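Local coordinates for ABC transporter periplasmic peptide-binding protein (Pseudoalteromonas, PDB 4QFL), which binds dipeptides in the periplasm, here the dipeptide Ala-Phe, and probably delivers them to an ABC transporter for import, at residues G30-A35 with K260-T265; I282-E287 with F509-A514; D149-K154 with N169-F174; G88-F93 with Q162-L167. All blocks are in the same frame, centred on the assembly; numbering follows the deposited sequence.

The four contacts form two clusters. Contacts 1 and 2, with centres 12 Å apart, meet through neighbouring strands 264-266 and 500-513, where backbone bonds such as Thr265 to Ala511 probably join them. Contacts 3 and 4, with centres 10 Å apart, share the hairpin of strands 152-159 and 162-167 in a four-stranded antiparallel sheet. About 40 Å separates the centres of contacts 1 and 3, which lie on opposite sides of the chain's centre. Along the chain, contacts 3 and 4 interlock and are nested inside the loop closed by contact 1, and contact 2 opens only afterwards. Contacts 1, 2 and 4 join distant segments within two separate sheet regions; contact 3 is local.

Contact 1: G30-A35 with K260-T265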
loop_
_atom_site.group_PDB
_atom_site.type_symbol
_atom_site.label_atom_id
_atom_site.label_comp_id
_atom_site.label_asym_id
_atom_site.label_seq_id
_atom_site.Cartn_x
_atom_site.Cartn_y
_atom_site.Cartn_z
ATOM N N GLY A 30 -5.902 5.169 -27.321
ATOM C CA GLY A 30 -5.112 4.787 -26.175
ATOM C C GLY A 30 -5.331 5.724 -25.015
ATOM O O GLY A 30 -6.022 6.724 -25.135
ATOM N N LEU A 31 -4.747 5.376 -23.880
ATOM C CA LEU A 31 -4.786 6.215 -22.706
ATOM C C LEU A 31 -3.357 6.371 -22.243
ATOM O O LEU A 31 -2.594 5.422 -22.285
ATOM C CB LEU A 31 -5.646 5.573 -21.617
ATOM C CG LEU A 31 -5.871 6.381 -20.335
ATOM C CD1 LEU A 31 -7.081 5.878 -19.595
ATOM C CD2 LEU A 31 -4.654 6.335 -19.423
ATOM N N VAL A 32 -2.994 7.587 -21.845
ATOM C CA VAL A 32 -1.689 7.871 -21.254
ATOM C C VAL A 32 -1.838 8.346 -19.800
ATOM O O VAL A 32 -2.474 9.359 -19.518
ATOM C CB VAL A 32 -0.908 8.914 -22.063
ATOM C CG1 VAL A 32 0.435 9.184 -21.408
ATOM C CG2 VAL A 32 -0.722 8.432 -23.494
ATOM N N TYR A 33 -1.250 7.575 -18.893
ATOM C CA TYR A 33 -1.349 7.773 -17.457
ATOM C C TYR A 33 -0.009 8.308 -16.961
ATOM O O TYR A 33 1.034 7.688 -17.178
ATOM C CB TYR A 33 -1.660 6.419 -16.811
ATOM C CG TYR A 33 -1.868 6.407 -15.311
ATOM C CD1 TYR A 33 -0.783 6.470 -14.432
ATOM C CD2 TYR A 33 -3.143 6.287 -14.767
ATOM C CE1 TYR A 33 -0.969 6.436 -13.054
ATOM C CE2 TYR A 33 -3.337 6.253 -13.396
ATOM C CZ TYR A 33 -2.250 6.323 -12.545
ATOM O OH TYR A 33 -2.438 6.287 -11.178
ATOM N N CYS A 34 -0.034 9.469 -16.310
ATOM C CA CYS A 34 1.175 10.066 -15.729
ATOM C C CYS A 34 1.413 9.507 -14.345
ATOM O O CYS A 34 0.695 9.857 -13.406
ATOM C CB CYS A 34 1.056 11.586 -15.614
ATOM S SG CYS A 34 1.912 12.528 -16.917
ATOM N N ALA A 35 2.436 8.663 -14.235
ATOM C CA ALA A 35 2.757 7.937 -13.004
ATOM C C ALA A 35 3.868 8.601 -12.194
ATOM O O ALA A 35 4.824 9.140 -12.751
ATOM C CB ALA A 35 3.145 6.518 -13.343
ATOM N N LYS A 260 -1.997 18.101 -22.543
ATOM C CA LYS A 260 -2.628 16.885 -23.030
ATOM C C LYS A 260 -1.622 15.827 -23.464
ATOM O O LYS A 260 -1.931 14.964 -24.282
ATOM C CB LYS A 260 -3.636 17.209 -24.135
ATOM C CG LYS A 260 -4.649 18.257 -23.681
ATOM C CD LYS A 260 -5.462 18.837 -24.827
ATOM C CE LYS A 260 -5.914 20.272 -24.508
ATOM N NZ LYS A 260 -4.789 21.280 -24.563
ATOM N N GLU A 261 -0.418 15.890 -22.903
ATOM C CA GLU A 261 0.544 14.822 -23.097
ATOM C C GLU A 261 0.112 13.623 -22.267
ATOM O O GLU A 261 0.426 12.481 -22.595
ATOM C CB GLU A 261 1.943 15.267 -22.681
ATOM C CG GLU A 261 2.567 16.328 -23.577
ATOM C CD GLU A 261 4.077 16.441 -23.385
ATOM O OE1 GLU A 261 4.670 15.541 -22.751
ATOM O OE2 GLU A 261 4.679 17.427 -23.873
ATOM N N CYS A 262 -0.611 13.904 -21.189
ATOM C CA CYS A 262 -1.162 12.880 -20.312
ATOM C C CYS A 262 -2.665 13.012 -20.231
ATOM O O CYS A 262 -3.181 14.122 -20.181
ATOM C CB CYS A 262 -0.590 13.014 -18.900
ATOM S SG CYS A 262 0.916 12.063 -18.642
ATOM N N ASP A 263 -3.361 11.878 -20.192
ATOM C CA ASP A 263 -4.814 11.854 -20.069
ATOM C C ASP A 263 -5.248 11.695 -18.622
ATOM O O ASP A 263 -6.334 12.117 -18.248
ATOM C CB ASP A 263 -5.384 10.708 -20.888
ATOM C CG ASP A 263 -4.952 10.771 -22.325
ATOM O OD1 ASP A 263 -5.150 11.834 -22.949
ATOM O OD2 ASP A 263 -4.392 9.776 -22.824
ATOM N N VAL A 264 -4.396 11.069 -17.822
ATOM C CA VAL A 264 -4.658 10.898 -16.404
ATOM C C VAL A 264 -3.398 11.201 -15.604
ATOM O O VAL A 264 -2.300 10.798 -15.983
ATOM C CB VAL A 264 -5.115 9.470 -16.064
ATOM C CG1 VAL A 264 -5.440 9.366 -14.581
ATOM C CG2 VAL A 264 -6.315 9.065 -16.902
ATOM N N THR A 265 -3.573 11.909 -14.496
ATOM C CA THR A 265 -2.470 12.324 -13.645
ATOM C C THR A 265 -2.613 11.802 -12.229
ATOM O O THR A 265 -3.537 12.149 -11.511
ATOM C CB THR A 265 -2.334 13.853 -13.599
ATOM O OG1 THR A 265 -1.628 14.289 -14.761
ATOM C CG2 THR A 265 -1.550 14.273 -12.382
#
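A Cys34-Cys262 disulfide ties strand 30-35, the first modelled strand of the chain, to the loop that leads into parallel strand 264-266, which follows helix 250-258. The SG atoms of Cys34 and Cys262 are 2.0 Å apart, and the C-S-S-C torsion of 82° is close to the relaxed right angle, with right-handed sense. Beside the bridge the strands pair in parallel, Tyr33 with Val264 and Cys34 with Thr265. Cys34 N donates to Val264 O at 2.6 Å in an almost straight bond. Val32 O is gripped twice, by Asp263 N at 2.8 Å and by Val264 N at 3.1 Å, because the chain turns at Asp263 and presents two successive amides. Aspartate suits this corner: its CG lies beside its own backbone N (chi1 -55°), and OD2 accepts from Val32 N at 2.8 Å on its anti side, 16° out of the carboxylate plane. A side-chain oxygen therefore stands in where regular strand pairing has not yet begun; Lys534 forms a further, long and weak ion pair with it. The hydroxyl of Thr265 bonds back to Arg253 O of the preceding helix. On the face carrying Tyr33 and Val264, branched Val264 meets the side of the larger Tyr33 side chain obliquely, Val264 CG1 approaching Tyr33 CD2 to 3.8 Å, while Val264 CG2 lies 4.1 Å from Leu31 CD2.

Contact 2: I282-E287 with F509-A514; sequences INVERE and FQASSA
Ile282 to Arg286 pair antiparallel with Ser513 back to Phe509, the strand axes 4.6 Å apart at closest and their directions 162° from one another. Asn283 with Ser512 and Glu285 with Gln510 are the hydrogen-bonded pairs; Asn283 N reaches Ser512 O at 2.8 Å and Glu285 N reaches Gln510 O at 2.9 Å. At the non-hydrogen-bonded pair Val284 and Ala511, the short side chain of Ala511 lets Val284 CG2 rest against its CB at 4.1 Å. Further along that face, Arg286 stretches its aliphatic chain beside the Phe509 ring, CG lying 3.6 Å from CE1. NH1 comes up at the ring edge, in its plane, with guanidinium and ring 88° apart, while NH2 bonds to Asn330 OD1. The other face is polar. Ser512 OG, set between its backbone N and carbonyl carbon (chi1 61°), meets two waters: one accepts from Ser512 OG and, at 2.8 Å, from Asn283 ND2, the other donates to Ser512 OG and lies close to Glu285 OE2 and Gln510 O. Strand 264-266 pairs with the far side of strand 500-513, Leu273 and Leu276 of helix 273-278 pack on Val284, and Ile257 of helix 250-258 on Ala511.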
loop_
_atom_site.group_PDB
_atom_site.type_symbol
_atom_site.label_atom_id
_atom_site.label_comp_id
_atom_site.label_asym_id
_atom_site.label_seq_id
_atom_site.Cartn_x
_atom_site.Cartn_y
_atom_site.Cartn_z
ATOM N N ILE A 282 -11.051 19.240 -17.941
ATOM C CA ILE A 282 -10.394 18.352 -16.990
ATOM C C ILE A 282 -11.332 18.044 -15.832
ATOM O O ILE A 282 -12.054 18.921 -15.351
ATOM C CB ILE A 282 -9.088 18.970 -16.453
ATOM C CG1 ILE A 282 -8.035 19.017 -17.549
ATOM C CG2 ILE A 282 -8.546 18.170 -15.277
ATOM C CD1 ILE A 282 -6.785 19.702 -17.118
ATOM N N ASN A 283 -11.327 16.790 -15.398
ATOM C CA ASN A 283 -12.054 16.379 -14.204
ATOM C C ASN A 283 -11.085 16.053 -13.090
ATOM O O ASN A 283 -10.067 15.414 -13.312
ATOM C CB ASN A 283 -12.896 15.137 -14.476
ATOM C CG ASN A 283 -13.972 15.373 -15.505
ATOM O OD1 ASN A 283 -14.617 16.428 -15.530
ATOM N ND2 ASN A 283 -14.177 14.388 -16.365
ATOM N N VAL A 284 -11.406 16.479 -11.883
ATOM C CA VAL A 284 -10.607 16.084 -10.739
ATOM C C VAL A 284 -11.528 15.410 -9.725
ATOM O O VAL A 284 -12.444 16.040 -9.181
ATOM C CB VAL A 284 -9.864 17.279 -10.131
ATOM C CG1 VAL A 284 -8.881 16.803 -9.065
ATOM C CG2 VAL A 284 -9.149 18.051 -11.228
ATOM N N GLU A 285 -11.311 14.118 -9.506
ATOM C CA GLU A 285 -12.127 13.387 -8.553
ATOM C C GLU A 285 -11.532 13.556 -7.173
ATOM O O GLU A 285 -10.329 13.715 -7.029
ATOM C CB GLU A 285 -12.178 11.909 -8.902
ATOM C CG GLU A 285 -12.854 11.589 -10.207
ATOM C CD GLU A 285 -12.688 10.123 -10.572
ATOM O OE1 GLU A 285 -13.372 9.276 -9.948
ATOM O OE2 GLU A 285 -11.857 9.811 -11.464
ATOM N N ARG A 286 -12.389 13.499 -6.163
ATOM C CA ARG A 286 -12.013 13.768 -4.791
ATOM C C ARG A 286 -12.804 12.806 -3.926
ATOM O O ARG A 286 -13.997 12.977 -3.751
ATOM C CB ARG A 286 -12.388 15.218 -4.457
ATOM C CG ARG A 286 -12.266 15.606 -3.004
ATOM C CD ARG A 286 -12.876 16.983 -2.747
ATOM N NE ARG A 286 -12.733 17.352 -1.345
ATOM C CZ ARG A 286 -11.945 18.323 -0.897
ATOM N NH1 ARG A 286 -11.240 19.067 -1.743
ATOM N NH2 ARG A 286 -11.872 18.559 0.402
ATOM N N GLU A 287 -12.158 11.770 -3.404
ATOM C CA GLU A 287 -12.900 10.755 -2.671
ATOM C C GLU A 287 -12.340 10.510 -1.278
ATOM O O GLU A 287 -11.140 10.682 -1.042
ATOM C CB GLU A 287 -12.896 9.446 -3.446
ATOM C CG GLU A 287 -13.204 9.605 -4.912
ATOM C CD GLU A 287 -13.220 8.270 -5.659
ATOM O OE1 GLU A 287 -13.537 8.284 -6.871
ATOM O OE2 GLU A 287 -12.924 7.211 -5.044
ATOM N N PHE A 509 -7.230 12.155 -4.541
ATOM C CA PHE A 509 -7.478 12.946 -5.752
ATOM C C PHE A 509 -6.922 12.282 -7.015
ATOM O O PHE A 509 -5.902 11.607 -6.975
ATOM C CB PHE A 509 -6.813 14.324 -5.665
ATOM C CG PHE A 509 -7.420 15.253 -4.656
ATOM C CD1 PHE A 509 -8.528 16.022 -4.981
ATOM C CD2 PHE A 509 -6.844 15.399 -3.400
ATOM C CE1 PHE A 509 -9.072 16.893 -4.063
ATOM C CE2 PHE A 509 -7.382 16.269 -2.469
ATOM C CZ PHE A 509 -8.502 17.018 -2.802
ATOM N N GLN A 510 -7.585 12.509 -8.143
ATOM C CA GLN A 510 -7.015 12.178 -9.439
ATOM C C GLN A 510 -7.517 13.113 -10.529
ATOM O O GLN A 510 -8.712 13.398 -10.612
ATOM C CB GLN A 510 -7.328 10.747 -9.839
ATOM C CG GLN A 510 -6.761 10.378 -11.197
ATOM C CD GLN A 510 -6.972 8.924 -11.501
ATOM O OE1 GLN A 510 -8.028 8.532 -11.988
ATOM N NE2 GLN A 510 -5.975 8.103 -11.188
ATOM N N ALA A 511 -6.601 13.588 -11.366
ATOM C CA ALA A 511 -6.989 14.450 -12.469
ATOM C C ALA A 511 -7.006 13.674 -13.771
ATOM O O ALA A 511 -6.192 12.788 -13.989
ATOM C CB ALA A 511 -6.058 15.643 -12.577
ATOM N N SER A 512 -7.945 14.009 -14.644
ATOM C CA SER A 512 -7.979 13.383 -15.950
ATOM C C SER A 512 -8.667 14.259 -16.991
ATOM O O SER A 512 -9.461 15.141 -16.660
ATOM C CB SER A 512 -8.642 11.998 -15.864
ATOM O OG SER A 512 -9.983 12.069 -15.406
ATOM N N SER A 513 -8.338 14.014 -18.253
ATOM C CA SER A 513 -9.087 14.600 -19.348
ATOM C C SER A 513 -10.573 14.249 -19.258
ATOM O O SER A 513 -10.959 13.130 -18.899
ATOM C CB SER A 513 -8.537 14.131 -20.683
ATOM O OG SER A 513 -9.581 14.163 -21.635
ATOM N N ALA A 514 -11.413 15.220 -19.586
ATOM C CA ALA A 514 -12.845 15.000 -19.568
ATOM C C ALA A 514 -13.210 13.915 -20.565
ATOM O O ALA A 514 -14.329 13.421 -20.560
ATOM C CB ALA A 514 -13.583 16.278 -19.883
HETATM O O HOH W 1 -12.703 12.010 -16.376
HETATM O O HOH W 2 -10.100 12.212 -12.513
#

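Contact 3: D149-K154 with N169-F174; sequences DQLIRK and NAESSF
Leu151 reaches across to Asn169, Glu171 and Phe174 and carries most of this contact. Its CB points across the direction of 169-174, and only the branch beyond it makes the close approaches. CG lies anti to the backbone N (chi1 -166°), which swings the branch point toward 169-174, and the two methyls then part company. Leu151 CD1 sits 3.5 Å from the carbonyl oxygen Asn169 O and touches the Glu171 side chain, with CG and CD of Glu171 both 3.6 Å away. Leu151 and Glu171 thus meet tip to tip, methyl against the stem and head of the carboxylate, and no hydrogen bond crosses between the segments. The other methyl, Leu151 CD2, comes up at the edge of the Phe174 ring, 3.4 Å from Phe174 CD1 and near the ring plane, and also lies 3.7 Å from Glu171 OE2. A forked leucine suits the site, since one branch touches the loop and the other the ring edge. Ile152 adds a looser touch, its CG1 4.4 Å from Phe174 CE1. Phenylalanine is placed to receive these groups by a type I turn from Glu171 to Phe174, closed by Phe174 N donating to Glu171 O at 3.2 Å, and helix 174-178 begins at Phe174. Leu151 and Phe174 also both pack on Leu167, so the apolar cluster spans the hairpin's end. The whole arrangement belongs to an antiparallel beta hairpin, strands 152-159 and 162-167, whose open end is marked by a classic beta bulge: Arg153 and Lys154 together face Glu166.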
loop_
_atom_site.group_PDB
_atom_site.type_symbol
_atom_site.label_atom_id
_atom_site.label_comp_id
_atom_site.label_asym_id
_atom_site.label_seq_id
_atom_site.Cartn_x
_atom_site.Cartn_y
_atom_site.Cartn_z
ATOM N N ASP A 149 3.999 -17.214 6.709
ATOM C CA ASP A 149 4.777 -18.293 7.302
ATOM C C ASP A 149 4.017 -19.100 8.323
ATOM O O ASP A 149 3.763 -20.287 8.144
ATOM C CB ASP A 149 5.984 -17.695 8.042
ATOM C CG ASP A 149 7.225 -18.561 7.945
ATOM O OD1 ASP A 149 7.318 -19.564 8.682
ATOM O OD2 ASP A 149 8.107 -18.230 7.132
ATOM N N GLN A 150 3.658 -18.431 9.409
ATOM C CA GLN A 150 2.972 -19.078 10.512
ATOM C C GLN A 150 1.485 -19.209 10.213
ATOM O O GLN A 150 0.685 -19.430 11.117
ATOM C CB GLN A 150 3.201 -18.306 11.808
ATOM C CG GLN A 150 4.665 -18.000 12.068
ATOM C CD GLN A 150 4.869 -16.739 12.878
ATOM O OE1 GLN A 150 5.240 -15.695 12.340
ATOM N NE2 GLN A 150 4.629 -16.830 14.180
ATOM N N LEU A 151 1.118 -19.082 8.943
ATOM C CA LEU A 151 -0.288 -19.200 8.569
ATOM C C LEU A 151 -0.631 -20.363 7.647
ATOM O O LEU A 151 -1.401 -21.243 8.027
ATOM C CB LEU A 151 -0.817 -17.909 7.959
ATOM C CG LEU A 151 -2.344 -17.973 7.907
ATOM C CD1 LEU A 151 -2.885 -18.121 9.306
ATOM C CD2 LEU A 151 -2.925 -16.749 7.252
ATOM N N ILE A 152 -0.092 -20.365 6.432
ATOM C CA ILE A 152 -0.500 -21.373 5.449
ATOM C C ILE A 152 0.308 -22.671 5.540
ATOM O O ILE A 152 1.519 -22.665 5.323
ATOM C CB ILE A 152 -0.418 -20.840 4.007
ATOM C CG1 ILE A 152 -1.310 -19.610 3.837
ATOM C CG2 ILE A 152 -0.854 -21.907 3.046
ATOM C CD1 ILE A 152 -1.169 -18.946 2.485
ATOM N N ARG A 153 -0.367 -23.777 5.853
ATOM C CA ARG A 153 0.292 -25.081 5.987
ATOM C C ARG A 153 0.443 -25.754 4.626
ATOM O O ARG A 153 1.527 -26.203 4.247
ATOM C CB ARG A 153 -0.483 -25.999 6.947
ATOM C CG ARG A 153 0.269 -27.274 7.378
ATOM C CD ARG A 153 -0.660 -28.259 8.097
ATOM N NE ARG A 153 -1.440 -29.056 7.147
ATOM C CZ ARG A 153 -2.639 -29.574 7.398
ATOM N NH1 ARG A 153 -3.215 -29.382 8.575
ATOM N NH2 ARG A 153 -3.267 -30.279 6.465
ATOM N N LYS A 154 -0.657 -25.831 3.893
ATOM C CA LYS A 154 -0.612 -26.343 2.545
ATOM C C LYS A 154 -1.868 -25.888 1.826
ATOM O O LYS A 154 -2.767 -25.318 2.434
ATOM C CB LYS A 154 -0.469 -27.875 2.533
ATOM C CG LYS A 154 -1.564 -28.648 3.252
ATOM C CD LYS A 154 -1.327 -30.158 3.134
ATOM C CE LYS A 154 -2.511 -30.978 3.672
ATOM N NZ LYS A 154 -2.345 -32.465 3.503
ATOM N N ASN A 169 -3.544 -21.816 12.086
ATOM C CA ASN A 169 -4.458 -21.178 13.029
ATOM C C ASN A 169 -5.495 -20.350 12.260
ATOM O O ASN A 169 -5.257 -19.941 11.127
ATOM C CB ASN A 169 -3.685 -20.267 14.000
ATOM C CG ASN A 169 -2.722 -21.035 14.901
ATOM O OD1 ASN A 169 -3.126 -21.624 15.908
ATOM N ND2 ASN A 169 -1.438 -21.021 14.549
ATOM N N ALA A 170 -6.647 -20.100 12.865
ATOM C CA ALA A 170 -7.590 -19.180 12.250
ATOM C C ALA A 170 -7.055 -17.755 12.377
ATOM O O ALA A 170 -6.432 -17.394 13.376
ATOM C CB ALA A 170 -8.959 -19.302 12.897
ATOM N N GLU A 171 -7.264 -16.966 11.334
ATOM C CA GLU A 171 -7.007 -15.535 11.361
ATOM C C GLU A 171 -8.202 -14.909 10.677
ATOM O O GLU A 171 -8.500 -15.245 9.540
ATOM C CB GLU A 171 -5.728 -15.173 10.590
ATOM C CG GLU A 171 -4.433 -15.526 11.306
ATOM C CD GLU A 171 -3.198 -14.823 10.734
ATOM O OE1 GLU A 171 -2.081 -15.054 11.262
ATOM O OE2 GLU A 171 -3.336 -14.036 9.774
ATOM N N SER A 172 -8.892 -14.008 11.363
ATOM C CA SER A 172 -10.115 -13.445 10.816
ATOM C C SER A 172 -9.843 -12.466 9.692
ATOM O O SER A 172 -10.768 -12.008 9.037
ATOM C CB SER A 172 -10.954 -12.788 11.910
ATOM O OG SER A 172 -10.190 -11.874 12.676
ATOM N N SER A 173 -8.572 -12.155 9.455
ATOM C CA SER A 173 -8.214 -11.203 8.407
ATOM C C SER A 173 -7.845 -11.926 7.135
ATOM O O SER A 173 -7.499 -11.300 6.142
ATOM C CB SER A 173 -7.035 -10.339 8.851
ATOM O OG SER A 173 -5.918 -11.155 9.166
ATOM N N PHE A 174 -7.924 -13.246 7.152
ATOM C CA PHE A 174 -7.339 -14.028 6.067
ATOM C C PHE A 174 -7.903 -13.717 4.667
ATOM O O PHE A 174 -7.160 -13.364 3.752
ATOM C CB PHE A 174 -7.435 -15.519 6.374
ATOM C CG PHE A 174 -6.916 -16.378 5.281
ATOM C CD1 PHE A 174 -5.557 -16.561 5.130
ATOM C CD2 PHE A 174 -7.786 -16.978 4.378
ATOM C CE1 PHE A 174 -5.069 -17.346 4.102
ATOM C CE2 PHE A 174 -7.309 -17.752 3.355
ATOM C CZ PHE A 174 -5.950 -17.941 3.214
#

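Contact 4: G88-F93 with Q162-L167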
loop_
_atom_site.group_PDB
_atom_site.type_symbol
_atom_site.label_atom_id
_atom_site.label_comp_id
_atom_site.label_asym_id
_atom_site.label_seq_id
_atom_site.Cartn_x
_atom_site.Cartn_y
_atom_site.Cartn_z
ATOM N N GLY A 88 -12.249 -22.397 11.114
ATOM C CA GLY A 88 -11.528 -21.296 10.493
ATOM C C GLY A 88 -10.152 -21.659 9.965
ATOM O O GLY A 88 -9.376 -20.781 9.579
ATOM N N LYS A 89 -9.844 -22.952 9.935
ATOM C CA LYS A 89 -8.512 -23.403 9.548
ATOM C C LYS A 89 -8.469 -24.009 8.151
ATOM O O LYS A 89 -7.418 -24.429 7.683
ATOM C CB LYS A 89 -7.973 -24.400 10.569
ATOM C CG LYS A 89 -8.007 -23.885 11.987
ATOM C CD LYS A 89 -7.330 -24.851 12.940
ATOM C CE LYS A 89 -5.823 -24.807 12.786
ATOM N NZ LYS A 89 -5.148 -25.682 13.780
ATOM N N SER A 90 -9.617 -24.063 7.493
ATOM C CA SER A 90 -9.677 -24.523 6.112
ATOM C C SER A 90 -10.549 -23.583 5.295
ATOM O O SER A 90 -11.696 -23.319 5.653
ATOM C CB SER A 90 -10.232 -25.950 6.027
ATOM O OG SER A 90 -9.403 -26.862 6.731
ATOM N N VAL A 91 -9.996 -23.070 4.203
ATOM C CA VAL A 91 -10.753 -22.219 3.303
ATOM C C VAL A 91 -10.717 -22.841 1.911
ATOM O O VAL A 91 -9.654 -23.042 1.328
ATOM C CB VAL A 91 -10.206 -20.766 3.269
ATOM C CG1 VAL A 91 -11.191 -19.831 2.565
ATOM C CG2 VAL A 91 -9.904 -20.267 4.678
ATOM N N THR A 92 -11.894 -23.160 1.395
ATOM C CA THR A 92 -12.030 -23.784 0.096
ATOM C C THR A 92 -12.439 -22.736 -0.919
ATOM O O THR A 92 -13.416 -22.012 -0.722
ATOM C CB THR A 92 -13.098 -24.883 0.151
ATOM O OG1 THR A 92 -12.700 -25.884 1.093
ATOM C CG2 THR A 92 -13.293 -25.525 -1.208
ATOM N N PHE A 93 -11.681 -22.643 -2.000
ATOM C CA PHE A 93 -12.048 -21.789 -3.122
ATOM C C PHE A 93 -12.456 -22.637 -4.318
ATOM O O PHE A 93 -11.719 -23.529 -4.725
ATOM C CB PHE A 93 -10.859 -20.910 -3.544
ATOM C CG PHE A 93 -10.468 -19.874 -2.529
ATOM C CD1 PHE A 93 -11.047 -18.612 -2.547
ATOM C CD2 PHE A 93 -9.510 -20.150 -1.575
ATOM C CE1 PHE A 93 -10.688 -17.657 -1.622
ATOM C CE2 PHE A 93 -9.146 -19.196 -0.644
ATOM C CZ PHE A 93 -9.735 -17.947 -0.671
ATOM N N GLN A 162 -10.908 -26.557 -7.852
ATOM C CA GLN A 162 -11.189 -26.289 -6.448
ATOM C C GLN A 162 -9.957 -26.606 -5.598
ATOM O O GLN A 162 -9.296 -27.630 -5.790
ATOM C CB GLN A 162 -12.413 -27.067 -5.962
ATOM C CG GLN A 162 -12.782 -26.785 -4.511
ATOM C CD GLN A 162 -14.048 -27.491 -4.071
ATOM O OE1 GLN A 162 -14.010 -28.627 -3.619
ATOM N NE2 GLN A 162 -15.170 -26.814 -4.189
ATOM N N VAL A 163 -9.630 -25.707 -4.676
ATOM C CA VAL A 163 -8.506 -25.929 -3.786
ATOM C C VAL A 163 -8.952 -25.644 -2.377
ATOM O O VAL A 163 -9.957 -24.978 -2.165
ATOM C CB VAL A 163 -7.303 -25.017 -4.129
ATOM C CG1 VAL A 163 -6.831 -25.270 -5.552
ATOM C CG2 VAL A 163 -7.669 -23.545 -3.927
ATOM N N ARG A 164 -8.202 -26.149 -1.409
ATOM C CA ARG A 164 -8.484 -25.856 -0.014
ATOM C C ARG A 164 -7.200 -25.445 0.710
ATOM O O ARG A 164 -6.242 -26.211 0.763
ATOM C CB ARG A 164 -9.140 -27.068 0.654
ATOM C CG ARG A 164 -9.363 -26.920 2.136
ATOM C CD ARG A 164 -9.895 -28.206 2.755
ATOM N NE ARG A 164 -8.929 -29.303 2.676
ATOM C CZ ARG A 164 -9.135 -30.437 2.012
ATOM N NH1 ARG A 164 -10.279 -30.625 1.368
ATOM N NH2 ARG A 164 -8.201 -31.383 1.994
ATOM N N PHE A 165 -7.175 -24.219 1.225
ATOM C CA PHE A 165 -6.064 -23.738 2.045
ATOM C C PHE A 165 -6.182 -24.305 3.466
ATOM O O PHE A 165 -7.242 -24.221 4.089
ATOM C CB PHE A 165 -6.055 -22.199 2.124
ATOM C CG PHE A 165 -5.637 -21.501 0.850
ATOM C CD1 PHE A 165 -6.453 -21.509 -0.278
ATOM C CD2 PHE A 165 -4.442 -20.790 0.799
ATOM C CE1 PHE A 165 -6.070 -20.847 -1.448
ATOM C CE2 PHE A 165 -4.058 -20.120 -0.361
ATOM C CZ PHE A 165 -4.873 -20.152 -1.487
ATOM N N GLU A 166 -5.093 -24.871 3.980
ATOM C CA GLU A 166 -5.052 -25.337 5.363
ATOM C C GLU A 166 -4.176 -24.402 6.196
ATOM O O GLU A 166 -2.986 -24.244 5.919
ATOM C CB GLU A 166 -4.506 -26.763 5.434
ATOM C CG GLU A 166 -5.205 -27.739 4.512
ATOM C CD GLU A 166 -6.562 -28.164 5.042
ATOM O OE1 GLU A 166 -6.976 -27.649 6.102
ATOM O OE2 GLU A 166 -7.213 -29.019 4.400
ATOM N N LEU A 167 -4.767 -23.784 7.212
ATOM C CA LEU A 167 -4.042 -22.847 8.068
ATOM C C LEU A 167 -3.605 -23.481 9.392
ATOM O O LEU A 167 -4.249 -24.407 9.900
ATOM C CB LEU A 167 -4.903 -21.615 8.353
ATOM C CG LEU A 167 -5.597 -21.012 7.130
ATOM C CD1 LEU A 167 -6.376 -19.765 7.515
ATOM C CD2 LEU A 167 -4.593 -20.714 6.024
HETATM O O HOH W 3 -12.444 -28.666 0.453
#
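Phe93 and Phe165 set their rings against each other on one face of a four-stranded antiparallel sheet, where strands 90-95 and 162-167 are the central neighbours. The centroids are 5.4 Å apart and the planes stand at 75°, an oblique pairing in which the CD2-CE2 side of Phe93 meets the CD1-CE1 side of Phe165, CD2 to CE1 at 3.5 Å. Both aromatics carry CG beside the backbone N (chi1 near -70° in both), and from diagonally related positions on the two strands they meet across the strand pair. Large apolar residues suit this buried face: Val118 of helix 115-126 and Met178 of helix 174-178 pack on Phe165, while Val163 CG2 lies 4.2 Å from Phe93 CB. Val91 and Phe165 form a hydrogen-bonded pair, with Phe165 N to Val91 O at 2.7 Å, and that same carbonyl oxygen lies at the edge of the Phe165 ring. The opposite face is polar. Glu166 bends back at CD and takes the hydroxyl of Ser90, OG to OE1 at 2.6 Å, from the syn side and 30° out of the carboxylate plane. OE2 forms a salt bridge with Arg164 NE, modelled so short that its length is doubtful. Threonine offers this face both a methyl and a hydroxyl: Thr92 CG2 lies 3.6 Å from Gln162 CD, and a water 2.9 Å from Thr92 OG1 accepts from Arg164 NH1.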